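Side-chain contacts in Lmo2125 protein (Listeria monocytogenes serovar 1/2a, PDB 5TU0), which binds maltose outside the cell and probably delivers it to a membrane transporter as the solute-binding lipoprotein of a sugar uptake system: residues S67-I72 and Q97-I102; A158-F163 and K265-F270; T183-I188 and I345-E350; K359-S364 and Q370-D375. The protein carries 2 engineered substitutions. All coordinates share one frame; numbering follows the deposited sequence.

Contact 1: S67-I72 and Q97-I102; sequences SAFDRI and QKQVTI
F69 and Q99 meet as a flat stack, phenyl ring against the side chain of the glutamine. CB of Q99 stands over the middle of one ring face, 3.7 Å from the F69 centroid and only 9° off the ring normal, a CH-pi contact. From there the Q99 chain bends at chi2 (-78°) and lays its amide along the ring. The ring and amide planes are 23° apart, and Q99 CD comes to 3.3 Å from F69 CD2.

The apolar part is smaller and sits beside the stack. A single methyl, CG1 of V100, serves both neighbours: it lies 4.0 Å from I72 CD1 and 4.2 Å from F69 CE1. I72 and V100 run side by side, pointing the same way.

The polar links do not cross the interface directly. Water 1 is 2.7 Å from F69 O and equally 2.7 Å from Q99 O; it lies between the two carbonyls and can bridge them. The Q99 amide nitrogen is held from beyond the pair, by A271 O and the hydroxyl of Y336, which fixes how the amide lies on the ring.

All four touching residues are buried where 67-72 meets 97-102. D70, next to F69, contributes to the maltose pocket through a weak hydrogen bond between D70 OD2 and a glucose O3. The chemistry thus combines an amide whose N-H groups are spent on A271 and Y336 with a ring face that receives the flat side of the amide, allowing a polar side chain to be buried against an aromatic one.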
loop_
_atom_site.group_PDB
_atom_site.type_symbol
_atom_site.label_atom_id
_atom_site.label_comp_id
_atom_site.label_asym_id
_atom_site.label_seq_id
_atom_site.Cartn_x
_atom_site.Cartn_y
_atom_site.Cartn_z
ATOM N N SER A 67 -8.366 2.346 9.554
ATOM C CA SER A 67 -6.942 2.165 9.749
ATOM C C SER A 67 -6.325 1.536 8.515
ATOM O O SER A 67 -6.962 0.714 7.846
ATOM C CB SER A 67 -6.667 1.263 10.953
ATOM O OG SER A 67 -5.273 0.977 11.083
ATOM N N ALA A 68 -5.097 1.949 8.202
ATOM C CA ALA A 68 -4.331 1.284 7.163
ATOM C C ALA A 68 -4.199 -0.173 7.595
ATOM O O ALA A 68 -4.106 -0.461 8.801
ATOM C CB ALA A 68 -2.955 1.899 7.031
ATOM N N PHE A 69 -4.165 -1.090 6.626
ATOM C CA PHE A 69 -4.025 -2.521 6.924
ATOM C C PHE A 69 -2.779 -2.827 7.756
ATOM O O PHE A 69 -2.827 -3.659 8.663
ATOM C CB PHE A 69 -3.927 -3.378 5.645
ATOM C CG PHE A 69 -5.201 -3.482 4.840
ATOM C CD1 PHE A 69 -6.451 -3.563 5.451
ATOM C CD2 PHE A 69 -5.133 -3.616 3.464
ATOM C CE1 PHE A 69 -7.604 -3.692 4.694
ATOM C CE2 PHE A 69 -6.281 -3.758 2.708
ATOM C CZ PHE A 69 -7.519 -3.804 3.334
ATOM N N ASP A 70 -1.685 -2.127 7.479
ATOM C CA ASP A 70 -0.419 -2.421 8.173
ATOM C C ASP A 70 -0.380 -2.210 9.698
ATOM O O ASP A 70 0.525 -2.739 10.366
ATOM C CB ASP A 70 0.775 -1.714 7.488
ATOM C CG ASP A 70 0.668 -0.184 7.487
ATOM O OD1 ASP A 70 -0.066 0.417 8.300
ATOM O OD2 ASP A 70 1.367 0.426 6.645
ATOM N N ARG A 71 -1.343 -1.457 10.225
ATOM C CA ARG A 71 -1.483 -1.163 11.661
ATOM C C ARG A 71 -2.579 -1.952 12.395
ATOM O O ARG A 71 -2.617 -1.942 13.616
ATOM C CB ARG A 71 -1.809 0.328 11.828
ATOM C CG ARG A 71 -0.641 1.252 11.573
ATOM C CD ARG A 71 0.126 1.452 12.870
ATOM N NE ARG A 71 -0.579 2.402 13.748
ATOM C CZ ARG A 71 -0.361 2.559 15.054
ATOM N NH1 ARG A 71 -1.045 3.482 15.732
ATOM N NH2 ARG A 71 0.532 1.804 15.694
ATOM N N ILE A 72 -3.474 -2.610 11.669
ATOM C CA ILE A 72 -4.621 -3.284 12.312
ATOM C C ILE A 72 -4.211 -4.398 13.257
ATOM O O ILE A 72 -4.686 -4.460 14.389
ATOM C CB ILE A 72 -5.647 -3.767 11.270
ATOM C CG1 ILE A 72 -6.283 -2.546 10.604
ATOM C CG2 ILE A 72 -6.721 -4.634 11.928
ATOM C CD1 ILE A 72 -7.256 -2.840 9.472
ATOM N N GLN A 97 -9.105 -11.000 3.768
ATOM C CA GLN A 97 -9.414 -11.469 5.114
ATOM C C GLN A 97 -8.106 -11.522 5.911
ATOM O O GLN A 97 -8.062 -11.122 7.059
ATOM C CB GLN A 97 -10.056 -12.851 5.060
ATOM C CG GLN A 97 -11.385 -12.861 4.330
ATOM C CD GLN A 97 -11.959 -14.250 4.179
ATOM O OE1 GLN A 97 -12.042 -15.016 5.145
ATOM N NE2 GLN A 97 -12.394 -14.573 2.963
ATOM N N LYS A 98 -7.030 -12.000 5.276
ATOM C CA LYS A 98 -5.706 -12.047 5.914
ATOM C C LYS A 98 -5.176 -10.643 6.336
ATOM O O LYS A 98 -4.441 -10.520 7.316
ATOM C CB LYS A 98 -4.716 -12.749 4.965
ATOM C CG LYS A 98 -3.258 -12.786 5.401
ATOM C CD LYS A 98 -2.415 -13.487 4.332
ATOM C CE LYS A 98 -0.920 -13.338 4.585
ATOM N NZ LYS A 98 -0.521 -13.882 5.910
ATOM N N GLN A 99 -5.556 -9.605 5.589
ATOM C CA GLN A 99 -5.135 -8.210 5.860
ATOM C C GLN A 99 -5.553 -7.692 7.233
ATOM O O GLN A 99 -4.891 -6.842 7.807
ATOM C CB GLN A 99 -5.779 -7.258 4.845
ATOM C CG GLN A 99 -5.305 -7.387 3.414
ATOM C CD GLN A 99 -3.956 -6.738 3.181
ATOM O OE1 GLN A 99 -3.189 -6.526 4.113
ATOM N NE2 GLN A 99 -3.669 -6.424 1.939
ATOM N N VAL A 100 -6.695 -8.168 7.710
ATOM C CA VAL A 100 -7.253 -7.719 8.977
ATOM C C VAL A 100 -7.130 -8.787 10.065
ATOM O O VAL A 100 -7.777 -8.682 11.110
ATOM C CB VAL A 100 -8.748 -7.336 8.792
ATOM C CG1 VAL A 100 -8.884 -6.125 7.891
ATOM C CG2 VAL A 100 -9.559 -8.503 8.231
ATOM N N THR A 101 -6.270 -9.779 9.838
ATOM C CA THR A 101 -6.129 -10.898 10.750
ATOM C C THR A 101 -4.705 -11.028 11.316
ATOM O O THR A 101 -3.717 -10.873 10.590
ATOM C CB THR A 101 -6.516 -12.226 10.020
ATOM O OG1 THR A 101 -7.859 -12.136 9.502
ATOM C CG2 THR A 101 -6.413 -13.425 10.941
ATOM N N ILE A 102 -4.611 -11.305 12.615
ATOM C CA ILE A 102 -3.325 -11.586 13.269
ATOM C C ILE A 102 -3.603 -12.623 14.354
ATOM O O ILE A 102 -4.629 -12.534 15.025
ATOM C CB ILE A 102 -2.627 -10.324 13.835
ATOM C CG1 ILE A 102 -1.162 -10.639 14.180
ATOM C CG2 ILE A 102 -3.364 -9.768 15.044
ATOM C CD1 ILE A 102 -0.318 -9.434 14.510
HETATM O O HOH W 1 -3.326 -6.069 9.807
#

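Contact 2: A158-F163 and K265-F270; sequences AKWTDF and KEYSPF
Two aromatic pairs join the turn leading into helix 163-172 to the loop before strand 272-278, inside the solute-binding fold. The first segment makes a type I beta turn from K159 to D162, and D162 then serves as N-cap of the helix, its OD1 accepting from the backbone N of Y164. Across the turn K159 NZ forms a salt bridge with D162 OD2, at 2.9 Å, reaching the anti lone pair of that oxygen.

The polar pair is W160 with Y267. The indole NE1 donates to Y267 OH at 2.9 Å; the bond is bent, with an N-H...O angle of 135°, and the hydroxyl lies 29° out of the indole plane. Y267 CG is anti to the backbone N (chi1 -158°), which carries the phenol across toward the indole. Y267 OH is also hydrogen-bonded to F165 O in the first turn of the helix, so the phenol is held from two directions. One face of the indole carries A158 CB, 3.6 Å above its plane and toward the rim.

The second pair is purely apolar. The side chains of F163 and F270 cross at about a right angle, and Y167 comes into contact with both rings, stacking on F270. Of the two, F270 is the one placed near the sugar, its side chain about 7 Å from a bound glucose. The closest approach within the pair is a single one, F163 CE2 to F270 CZ at 4.1 Å, with CE2 near the plane of the F270 ring and at its edge.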
loop_
_atom_site.group_PDB
_atom_site.type_symbol
_atom_site.label_atom_id
_atom_site.label_comp_id
_atom_site.label_asym_id
_atom_site.label_seq_id
_atom_site.Cartn_x
_atom_site.Cartn_y
_atom_site.Cartn_z
ATOM N N ALA A 158 12.042 4.653 -10.995
ATOM C CA ALA A 158 11.384 4.023 -9.821
ATOM C C ALA A 158 12.230 4.317 -8.584
ATOM O O ALA A 158 13.459 4.230 -8.633
ATOM C CB ALA A 158 11.217 2.533 -10.021
ATOM N N LYS A 159 11.573 4.660 -7.475
ATOM C CA LYS A 159 12.275 5.004 -6.237
ATOM C C LYS A 159 12.788 3.741 -5.532
ATOM O O LYS A 159 12.393 3.423 -4.383
ATOM C CB LYS A 159 11.338 5.802 -5.326
ATOM C CG LYS A 159 12.030 6.519 -4.181
ATOM C CD LYS A 159 11.036 6.976 -3.120
ATOM C CE LYS A 159 11.749 7.610 -1.938
ATOM N NZ LYS A 159 10.829 7.817 -0.785
ATOM N N TRP A 160 13.698 3.037 -6.190
ATOM C CA TRP A 160 14.168 1.782 -5.647
ATOM C C TRP A 160 15.059 1.837 -4.392
ATOM O O TRP A 160 15.330 0.788 -3.810
ATOM C CB TRP A 160 14.750 0.863 -6.730
ATOM C CG TRP A 160 13.700 0.239 -7.644
ATOM C CD1 TRP A 160 12.377 -0.009 -7.357
ATOM C CD2 TRP A 160 13.939 -0.360 -8.921
ATOM N NE1 TRP A 160 11.773 -0.656 -8.403
ATOM C CE2 TRP A 160 12.711 -0.889 -9.375
ATOM C CE3 TRP A 160 15.066 -0.472 -9.736
ATOM C CZ2 TRP A 160 12.584 -1.516 -10.619
ATOM C CZ3 TRP A 160 14.938 -1.082 -10.967
ATOM C CH2 TRP A 160 13.707 -1.601 -11.396
ATOM N N THR A 161 15.464 3.029 -3.950
ATOM C CA THR A 161 16.190 3.145 -2.677
ATOM C C THR A 161 15.214 2.933 -1.515
ATOM O O THR A 161 15.630 2.650 -0.397
ATOM C CB THR A 161 16.874 4.507 -2.483
ATOM O OG1 THR A 161 15.933 5.565 -2.717
ATOM C CG2 THR A 161 18.039 4.653 -3.442
ATOM N N ASP A 162 13.922 3.111 -1.793
ATOM C CA ASP A 162 12.862 2.955 -0.804
ATOM C C ASP A 162 12.360 1.502 -0.887
ATOM O O ASP A 162 11.795 1.078 -1.905
ATOM C CB ASP A 162 11.747 3.969 -1.106
ATOM C CG ASP A 162 10.674 4.037 -0.021
ATOM O OD1 ASP A 162 10.354 3.009 0.600
ATOM O OD2 ASP A 162 10.106 5.136 0.161
ATOM N N PHE A 163 12.573 0.738 0.182
ATOM C CA PHE A 163 12.151 -0.657 0.208
ATOM C C PHE A 163 10.667 -0.841 -0.063
ATOM O O PHE A 163 10.269 -1.855 -0.609
ATOM C CB PHE A 163 12.529 -1.297 1.535
ATOM C CG PHE A 163 12.179 -2.738 1.628
ATOM C CD1 PHE A 163 12.800 -3.665 0.808
ATOM C CD2 PHE A 163 11.275 -3.189 2.593
ATOM C CE1 PHE A 163 12.495 -5.009 0.908
ATOM C CE2 PHE A 163 10.971 -4.535 2.689
ATOM C CZ PHE A 163 11.585 -5.438 1.850
ATOM N N LYS A 265 7.725 -13.225 -14.583
ATOM C CA LYS A 265 6.826 -13.108 -13.434
ATOM C C LYS A 265 6.418 -11.669 -13.207
ATOM O O LYS A 265 7.079 -10.738 -13.678
ATOM C CB LYS A 265 7.466 -13.711 -12.183
ATOM C CG LYS A 265 7.771 -15.182 -12.360
ATOM C CD LYS A 265 8.189 -15.855 -11.068
ATOM C CE LYS A 265 8.293 -17.358 -11.288
ATOM N NZ LYS A 265 8.499 -18.127 -10.028
ATOM N N GLU A 266 5.302 -11.499 -12.508
ATOM C CA GLU A 266 4.792 -10.183 -12.204
ATOM C C GLU A 266 5.502 -9.559 -11.023
ATOM O O GLU A 266 5.933 -10.242 -10.092
ATOM C CB GLU A 266 3.287 -10.238 -11.922
ATOM C CG GLU A 266 2.464 -10.717 -13.101
ATOM C CD GLU A 266 2.686 -9.851 -14.336
ATOM O OE1 GLU A 266 2.493 -8.632 -14.249
ATOM O OE2 GLU A 266 3.060 -10.387 -15.385
ATOM N N TYR A 267 5.640 -8.237 -11.086
ATOM C CA TYR A 267 6.146 -7.445 -9.975
ATOM C C TYR A 267 5.129 -7.730 -8.853
ATOM O O TYR A 267 3.919 -7.713 -9.106
ATOM C CB TYR A 267 6.137 -5.980 -10.371
ATOM C CG TYR A 267 7.062 -5.074 -9.615
ATOM C CD1 TYR A 267 6.686 -4.504 -8.394
ATOM C CD2 TYR A 267 8.297 -4.729 -10.143
ATOM C CE1 TYR A 267 7.535 -3.636 -7.725
ATOM C CE2 TYR A 267 9.136 -3.855 -9.483
ATOM C CZ TYR A 267 8.755 -3.310 -8.284
ATOM O OH TYR A 267 9.623 -2.455 -7.631
ATOM N N SER A 268 5.625 -7.961 -7.641
ATOM C CA SER A 268 4.776 -8.368 -6.517
ATOM C C SER A 268 4.850 -7.398 -5.347
ATOM O O SER A 268 5.414 -7.714 -4.300
ATOM C CB SER A 268 5.182 -9.771 -6.092
ATOM O OG SER A 268 5.087 -10.660 -7.188
ATOM N N PRO A 269 4.249 -6.207 -5.511
ATOM C CA PRO A 269 4.337 -5.178 -4.487
ATOM C C PRO A 269 3.500 -5.485 -3.252
ATOM O O PRO A 269 2.771 -6.459 -3.266
ATOM C CB PRO A 269 3.779 -3.957 -5.196
ATOM C CG PRO A 269 2.743 -4.520 -6.107
ATOM C CD PRO A 269 3.319 -5.819 -6.586
ATOM N N PHE A 270 3.643 -4.685 -2.200
ATOM C CA PHE A 270 2.803 -4.850 -1.007
ATOM C C PHE A 270 1.339 -4.536 -1.356
ATOM O O PHE A 270 1.060 -3.591 -2.094
ATOM C CB PHE A 270 3.239 -3.938 0.143
ATOM C CG PHE A 270 4.551 -4.322 0.773
ATOM C CD1 PHE A 270 4.722 -5.570 1.349
ATOM C CD2 PHE A 270 5.612 -3.426 0.805
ATOM C CE1 PHE A 270 5.927 -5.929 1.932
ATOM C CE2 PHE A 270 6.824 -3.783 1.387
ATOM C CZ PHE A 270 6.974 -5.031 1.957
#

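Contact 3: T183-I188 and I345-E350; sequences TNPKDI and IPEMSE
P185 packs against E347 and I345, and this pyrrolidine ring, with the glutamate on one flank and the tip of the isoleucine on another, is the close part of a surface contact. P185 CB is 3.6 Å from E347 CG, and P185 CG is 3.7 Å from E347 CD. The E347 chain bends at chi2 (82°), so that CB and CG of E347 meet P185 CB while the carboxylate lies beside P185 CG. From I345 the end of the side chain takes part: CD1 lies 3.9 Å from P185 CD and 3.8 Å from the backbone oxygen T183 O.

The solvent side is looser. T183 is exposed and its CB points away from the other segment, with OG1 bonded to D180 O; K186 is exposed as well. No hydrogen bond crosses between the segments.

Each side gets its shape from its own turn. In 183-188, N184 OD1 accepts from K186 N at 3.0 Å, an Asx turn, with the donor 52° out of the amide plane; overlapping it is a type I turn from N184 to D187. The contact is thus two type I turns packed against each other, the one with the Asx turn and P185 against the I345 to M348 turn that leads into helix 348-363.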
loop_
_atom_site.group_PDB
_atom_site.type_symbol
_atom_site.label_atom_id
_atom_site.label_comp_id
_atom_site.label_asym_id
_atom_site.label_seq_id
_atom_site.Cartn_x
_atom_site.Cartn_y
_atom_site.Cartn_z
ATOM N N THR A 183 4.482 -14.513 8.673
ATOM C CA THR A 183 4.242 -14.672 10.101
ATOM C C THR A 183 5.415 -15.224 10.912
ATOM O O THR A 183 5.327 -15.262 12.139
ATOM C CB THR A 183 3.041 -15.610 10.328
ATOM O OG1 THR A 183 3.354 -16.921 9.844
ATOM C CG2 THR A 183 1.809 -15.081 9.594
ATOM N N ASN A 184 6.491 -15.666 10.257
ATOM C CA ASN A 184 7.631 -16.227 10.967
ATOM C C ASN A 184 8.840 -15.280 10.893
ATOM O O ASN A 184 9.592 -15.303 9.912
ATOM C CB ASN A 184 7.995 -17.599 10.412
ATOM C CG ASN A 184 9.159 -18.234 11.152
ATOM O OD1 ASN A 184 9.655 -17.704 12.158
ATOM N ND2 ASN A 184 9.600 -19.379 10.665
ATOM N N PRO A 185 9.065 -14.494 11.963
ATOM C CA PRO A 185 10.159 -13.523 11.931
ATOM C C PRO A 185 11.556 -14.138 12.009
ATOM O O PRO A 185 12.533 -13.402 11.885
ATOM C CB PRO A 185 9.873 -12.648 13.149
ATOM C CG PRO A 185 9.186 -13.546 14.096
ATOM C CD PRO A 185 8.377 -14.501 13.264
ATOM N N LYS A 186 11.650 -15.456 12.213
ATOM C CA LYS A 186 12.957 -16.131 12.260
ATOM C C LYS A 186 13.348 -16.677 10.885
ATOM O O LYS A 186 14.404 -17.294 10.745
ATOM C CB LYS A 186 12.976 -17.263 13.297
ATOM C CG LYS A 186 12.352 -16.937 14.649
ATOM C CD LYS A 186 12.864 -15.672 15.324
ATOM C CE LYS A 186 14.295 -15.810 15.829
ATOM N NZ LYS A 186 14.673 -14.642 16.687
ATOM N N ASP A 187 12.483 -16.472 9.888
ATOM C CA ASP A 187 12.744 -16.894 8.521
ATOM C C ASP A 187 12.671 -15.655 7.615
ATOM O O ASP A 187 11.594 -15.300 7.127
ATOM C CB ASP A 187 11.730 -17.970 8.082
ATOM C CG ASP A 187 11.887 -18.380 6.602
ATOM O OD1 ASP A 187 12.831 -17.911 5.918
ATOM O OD2 ASP A 187 11.046 -19.170 6.117
ATOM N N ILE A 188 13.820 -15.013 7.412
ATOM C CA ILE A 188 13.917 -13.804 6.573
ATOM C C ILE A 188 14.386 -14.167 5.165
ATOM O O ILE A 188 15.428 -14.827 4.998
ATOM C CB ILE A 188 14.828 -12.754 7.220
ATOM C CG1 ILE A 188 14.217 -12.320 8.548
ATOM C CG2 ILE A 188 15.028 -11.547 6.297
ATOM C CD1 ILE A 188 15.147 -11.522 9.423
ATOM N N ILE A 345 2.953 -8.397 11.810
ATOM C CA ILE A 345 3.516 -8.771 13.091
ATOM C C ILE A 345 4.492 -7.674 13.549
ATOM O O ILE A 345 5.061 -6.946 12.708
ATOM C CB ILE A 345 4.186 -10.169 13.051
ATOM C CG1 ILE A 345 5.371 -10.216 12.084
ATOM C CG2 ILE A 345 3.145 -11.231 12.690
ATOM C CD1 ILE A 345 6.160 -11.511 12.169
ATOM N N PRO A 346 4.703 -7.552 14.866
ATOM C CA PRO A 346 5.564 -6.494 15.419
ATOM C C PRO A 346 6.964 -6.402 14.837
ATOM O O PRO A 346 7.480 -5.289 14.630
ATOM C CB PRO A 346 5.651 -6.865 16.909
ATOM C CG PRO A 346 4.392 -7.589 17.173
ATOM C CD PRO A 346 4.182 -8.421 15.945
ATOM N N GLU A 347 7.563 -7.558 14.559
ATOM C CA GLU A 347 8.940 -7.614 14.073
ATOM C C GLU A 347 9.165 -6.890 12.727
ATOM O O GLU A 347 10.303 -6.682 12.328
ATOM C CB GLU A 347 9.434 -9.062 13.982
ATOM C CG GLU A 347 9.580 -9.806 15.320
ATOM C CD GLU A 347 8.311 -10.414 15.903
ATOM O OE1 GLU A 347 7.181 -10.180 15.391
ATOM O OE2 GLU A 347 8.471 -11.153 16.912
ATOM N N MET A 348 8.085 -6.545 12.031
ATOM C CA MET A 348 8.186 -5.823 10.751
ATOM C C MET A 348 8.868 -4.466 10.972
ATOM O O MET A 348 9.534 -3.937 10.082
ATOM C CB MET A 348 6.796 -5.626 10.123
ATOM C CG MET A 348 6.820 -4.998 8.736
ATOM S SD MET A 348 7.659 -6.030 7.518
ATOM C CE MET A 348 8.028 -4.795 6.245
ATOM N N SER A 349 8.725 -3.918 12.173
ATOM C CA SER A 349 9.364 -2.646 12.485
ATOM C C SER A 349 10.883 -2.690 12.297
ATOM O O SER A 349 11.465 -1.674 11.989
ATOM C CB SER A 349 9.032 -2.194 13.916
ATOM O OG SER A 349 9.620 -3.062 14.860
ATOM N N GLU A 350 11.512 -3.865 12.437
ATOM C CA GLU A 350 12.968 -3.993 12.324
ATOM C C GLU A 350 13.425 -4.138 10.874
ATOM O O GLU A 350 14.578 -3.923 10.561
ATOM C CB GLU A 350 13.455 -5.172 13.171
ATOM C CG GLU A 350 12.955 -5.088 14.615
ATOM C CD GLU A 350 13.262 -3.748 15.256
ATOM O OE1 GLU A 350 14.419 -3.274 15.143
ATOM O OE2 GLU A 350 12.338 -3.161 15.850
#

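Contact 4: K359-S364 and Q370-D375; sequences KFDAAS and QPSADD. Engineered in segment 359-364: K359 (natural residue Met). Engineered in segment 370-375: P371 (natural residue Gln).
S372 OG meets CB of D361 and of A362, at the nearest CA pair of the two segments, D361 and S372. The oxygen is 3.4 Å from D361 CB, and A362 CB is 3.9 Å from S372 OG. With chi1 at -175°, OG extends away from the S372 backbone N and across to helix 348-363. There it is hydrogen-bonded to L358 O, one turn before A362, a bond that satisfies the buried S372 hydroxyl, while the small size of the serine lets the backbones approach.

Next outward is a water. Water 2 donates to D361 OD2 at 2.9 Å and to S372 O at 2.7 Å, bridging carboxylate and helix backbone. K367, in the connecting turn, makes salt bridges with both D361 OD2 and D375 OD2; this probably offsets the repulsion between those two carboxylate oxygens, 5.9 Å apart.

Farther out, each helix has its own ties. S364 OG bonds back to F360 O at 2.9 Å, and Q370 NE2 reaches D374 OD2 along a nearly straight N-H (170°). On the inner side A362 rests on I199 and T203 of helix 193-208. Two successive helices, 348-363 and 369-387, joined by a short turn and packed through small residues make this a helical hairpin.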
loop_
_atom_site.group_PDB
_atom_site.type_symbol
_atom_site.label_atom_id
_atom_site.label_comp_id
_atom_site.label_asym_id
_atom_site.label_seq_id
_atom_site.Cartn_x
_atom_site.Cartn_y
_atom_site.Cartn_z
ATOM N N LYS A 359 19.337 -2.128 0.032
ATOM C CA LYS A 359 19.232 -1.557 -1.307
ATOM C C LYS A 359 20.328 -0.504 -1.561
ATOM O O LYS A 359 20.958 -0.523 -2.613
ATOM C CB LYS A 359 17.854 -0.931 -1.548
ATOM C CG LYS A 359 16.645 -1.902 -1.589
ATOM C CD LYS A 359 16.699 -3.011 -2.668
ATOM C CE LYS A 359 16.842 -2.489 -4.108
ATOM N NZ LYS A 359 18.229 -2.027 -4.486
ATOM N N PHE A 360 20.593 0.379 -0.599
ATOM C CA PHE A 360 21.542 1.451 -0.832
ATOM C C PHE A 360 22.981 1.012 -1.056
ATOM O O PHE A 360 23.653 1.530 -1.975
ATOM C CB PHE A 360 21.537 2.513 0.263
ATOM C CG PHE A 360 22.502 3.644 -0.030
ATOM C CD1 PHE A 360 22.132 4.675 -0.885
ATOM C CD2 PHE A 360 23.785 3.644 0.498
ATOM C CE1 PHE A 360 23.028 5.700 -1.210
ATOM C CE2 PHE A 360 24.688 4.654 0.170
ATOM C CZ PHE A 360 24.297 5.690 -0.668
ATOM N N ASP A 361 23.470 0.103 -0.217
ATOM C CA ASP A 361 24.873 -0.327 -0.322
ATOM C C ASP A 361 25.184 -0.903 -1.720
ATOM O O ASP A 361 26.266 -0.684 -2.246
ATOM C CB ASP A 361 25.251 -1.293 0.794
ATOM C CG ASP A 361 25.216 -0.640 2.202
ATOM O OD1 ASP A 361 25.075 0.598 2.325
ATOM O OD2 ASP A 361 25.339 -1.392 3.193
ATOM N N ALA A 362 24.206 -1.594 -2.309
ATOM C CA ALA A 362 24.325 -2.140 -3.660
ATOM C C ALA A 362 24.046 -1.079 -4.725
ATOM O O ALA A 362 24.790 -0.975 -5.704
ATOM C CB ALA A 362 23.398 -3.327 -3.839
ATOM N N ALA A 363 22.998 -0.282 -4.533
ATOM C CA ALA A 363 22.631 0.748 -5.500
ATOM C C ALA A 363 23.795 1.721 -5.767
ATOM O O ALA A 363 24.044 2.133 -6.904
ATOM C CB ALA A 363 21.405 1.503 -5.011
ATOM N N SER A 364 24.522 2.041 -4.702
ATOM C CA SER A 364 25.648 2.957 -4.755
ATOM C C SER A 364 26.967 2.335 -5.208
ATOM O O SER A 364 27.969 3.040 -5.310
ATOM C CB SER A 364 25.855 3.590 -3.369
ATOM O OG SER A 364 26.323 2.636 -2.442
ATOM N N GLN A 370 25.084 -9.533 -3.061
ATOM C CA GLN A 370 25.041 -10.620 -2.059
ATOM C C GLN A 370 25.417 -10.160 -0.612
ATOM O O GLN A 370 24.624 -10.365 0.319
ATOM C CB GLN A 370 25.884 -11.824 -2.514
ATOM C CG GLN A 370 25.765 -13.048 -1.618
ATOM C CD GLN A 370 24.428 -13.742 -1.745
ATOM O OE1 GLN A 370 23.972 -14.011 -2.846
ATOM N NE2 GLN A 370 23.807 -14.054 -0.623
ATOM N N PRO A 371 26.620 -9.562 -0.414
ATOM C CA PRO A 371 26.966 -9.080 0.942
ATOM C C PRO A 371 26.089 -7.930 1.400
ATOM O O PRO A 371 25.872 -7.775 2.595
ATOM C CB PRO A 371 28.417 -8.621 0.811
ATOM C CG PRO A 371 28.655 -8.460 -0.644
ATOM C CD PRO A 371 27.762 -9.438 -1.334
ATOM N N SER A 372 25.594 -7.124 0.469
ATOM C CA SER A 372 24.698 -6.032 0.838
ATOM C C SER A 372 23.460 -6.621 1.534
ATOM O O SER A 372 23.023 -6.126 2.587
ATOM C CB SER A 372 24.290 -5.229 -0.386
ATOM O OG SER A 372 23.508 -4.095 -0.027
ATOM N N ALA A 373 22.922 -7.679 0.939
ATOM C CA ALA A 373 21.738 -8.351 1.460
ATOM C C ALA A 373 22.049 -9.146 2.714
ATOM O O ALA A 373 21.292 -9.089 3.679
ATOM C CB ALA A 373 21.134 -9.244 0.395
ATOM N N ASP A 374 23.160 -9.890 2.704
ATOM C CA ASP A 374 23.559 -10.686 3.873
ATOM C C ASP A 374 23.815 -9.820 5.097
ATOM O O ASP A 374 23.366 -10.154 6.205
ATOM C CB ASP A 374 24.802 -11.539 3.572
ATOM C CG ASP A 374 24.516 -12.687 2.618
ATOM O OD1 ASP A 374 23.345 -13.051 2.441
ATOM O OD2 ASP A 374 25.473 -13.227 2.037
ATOM N N ASP A 375 24.512 -8.696 4.902
ATOM C CA ASP A 375 24.836 -7.788 6.012
ATOM C C ASP A 375 23.570 -7.169 6.616
ATOM O O ASP A 375 23.436 -7.083 7.832
ATOM C CB ASP A 375 25.809 -6.681 5.565
ATOM C CG ASP A 375 27.192 -7.214 5.177
ATOM O OD1 ASP A 375 27.507 -8.374 5.483
ATOM O OD2 ASP A 375 27.978 -6.457 4.548
HETATM O O HOH W 2 24.121 -3.909 3.780
#

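In the fold
Contacts 1 and 2 lie on opposite sides of the chain's centre, their centres 21 Å apart, and both come near the bound maltose: F69 in contact 1 is about 8 Å from a glucose by its side chain and F270 in contact 2 about 7 Å. Contact 3 sits beside contact 1, where I102 CD1 packs at 4.1 Å from I345 CA. Contacts 3 and 4 share helix 348-363, with centres 20 Å apart, so the helix runs from one to the other. Contact 4 in turn touches contact 2, the engineered K359 bringing CE to 3.6 Å from W160 O. It is remote from contact 1, with centres 30 Å apart.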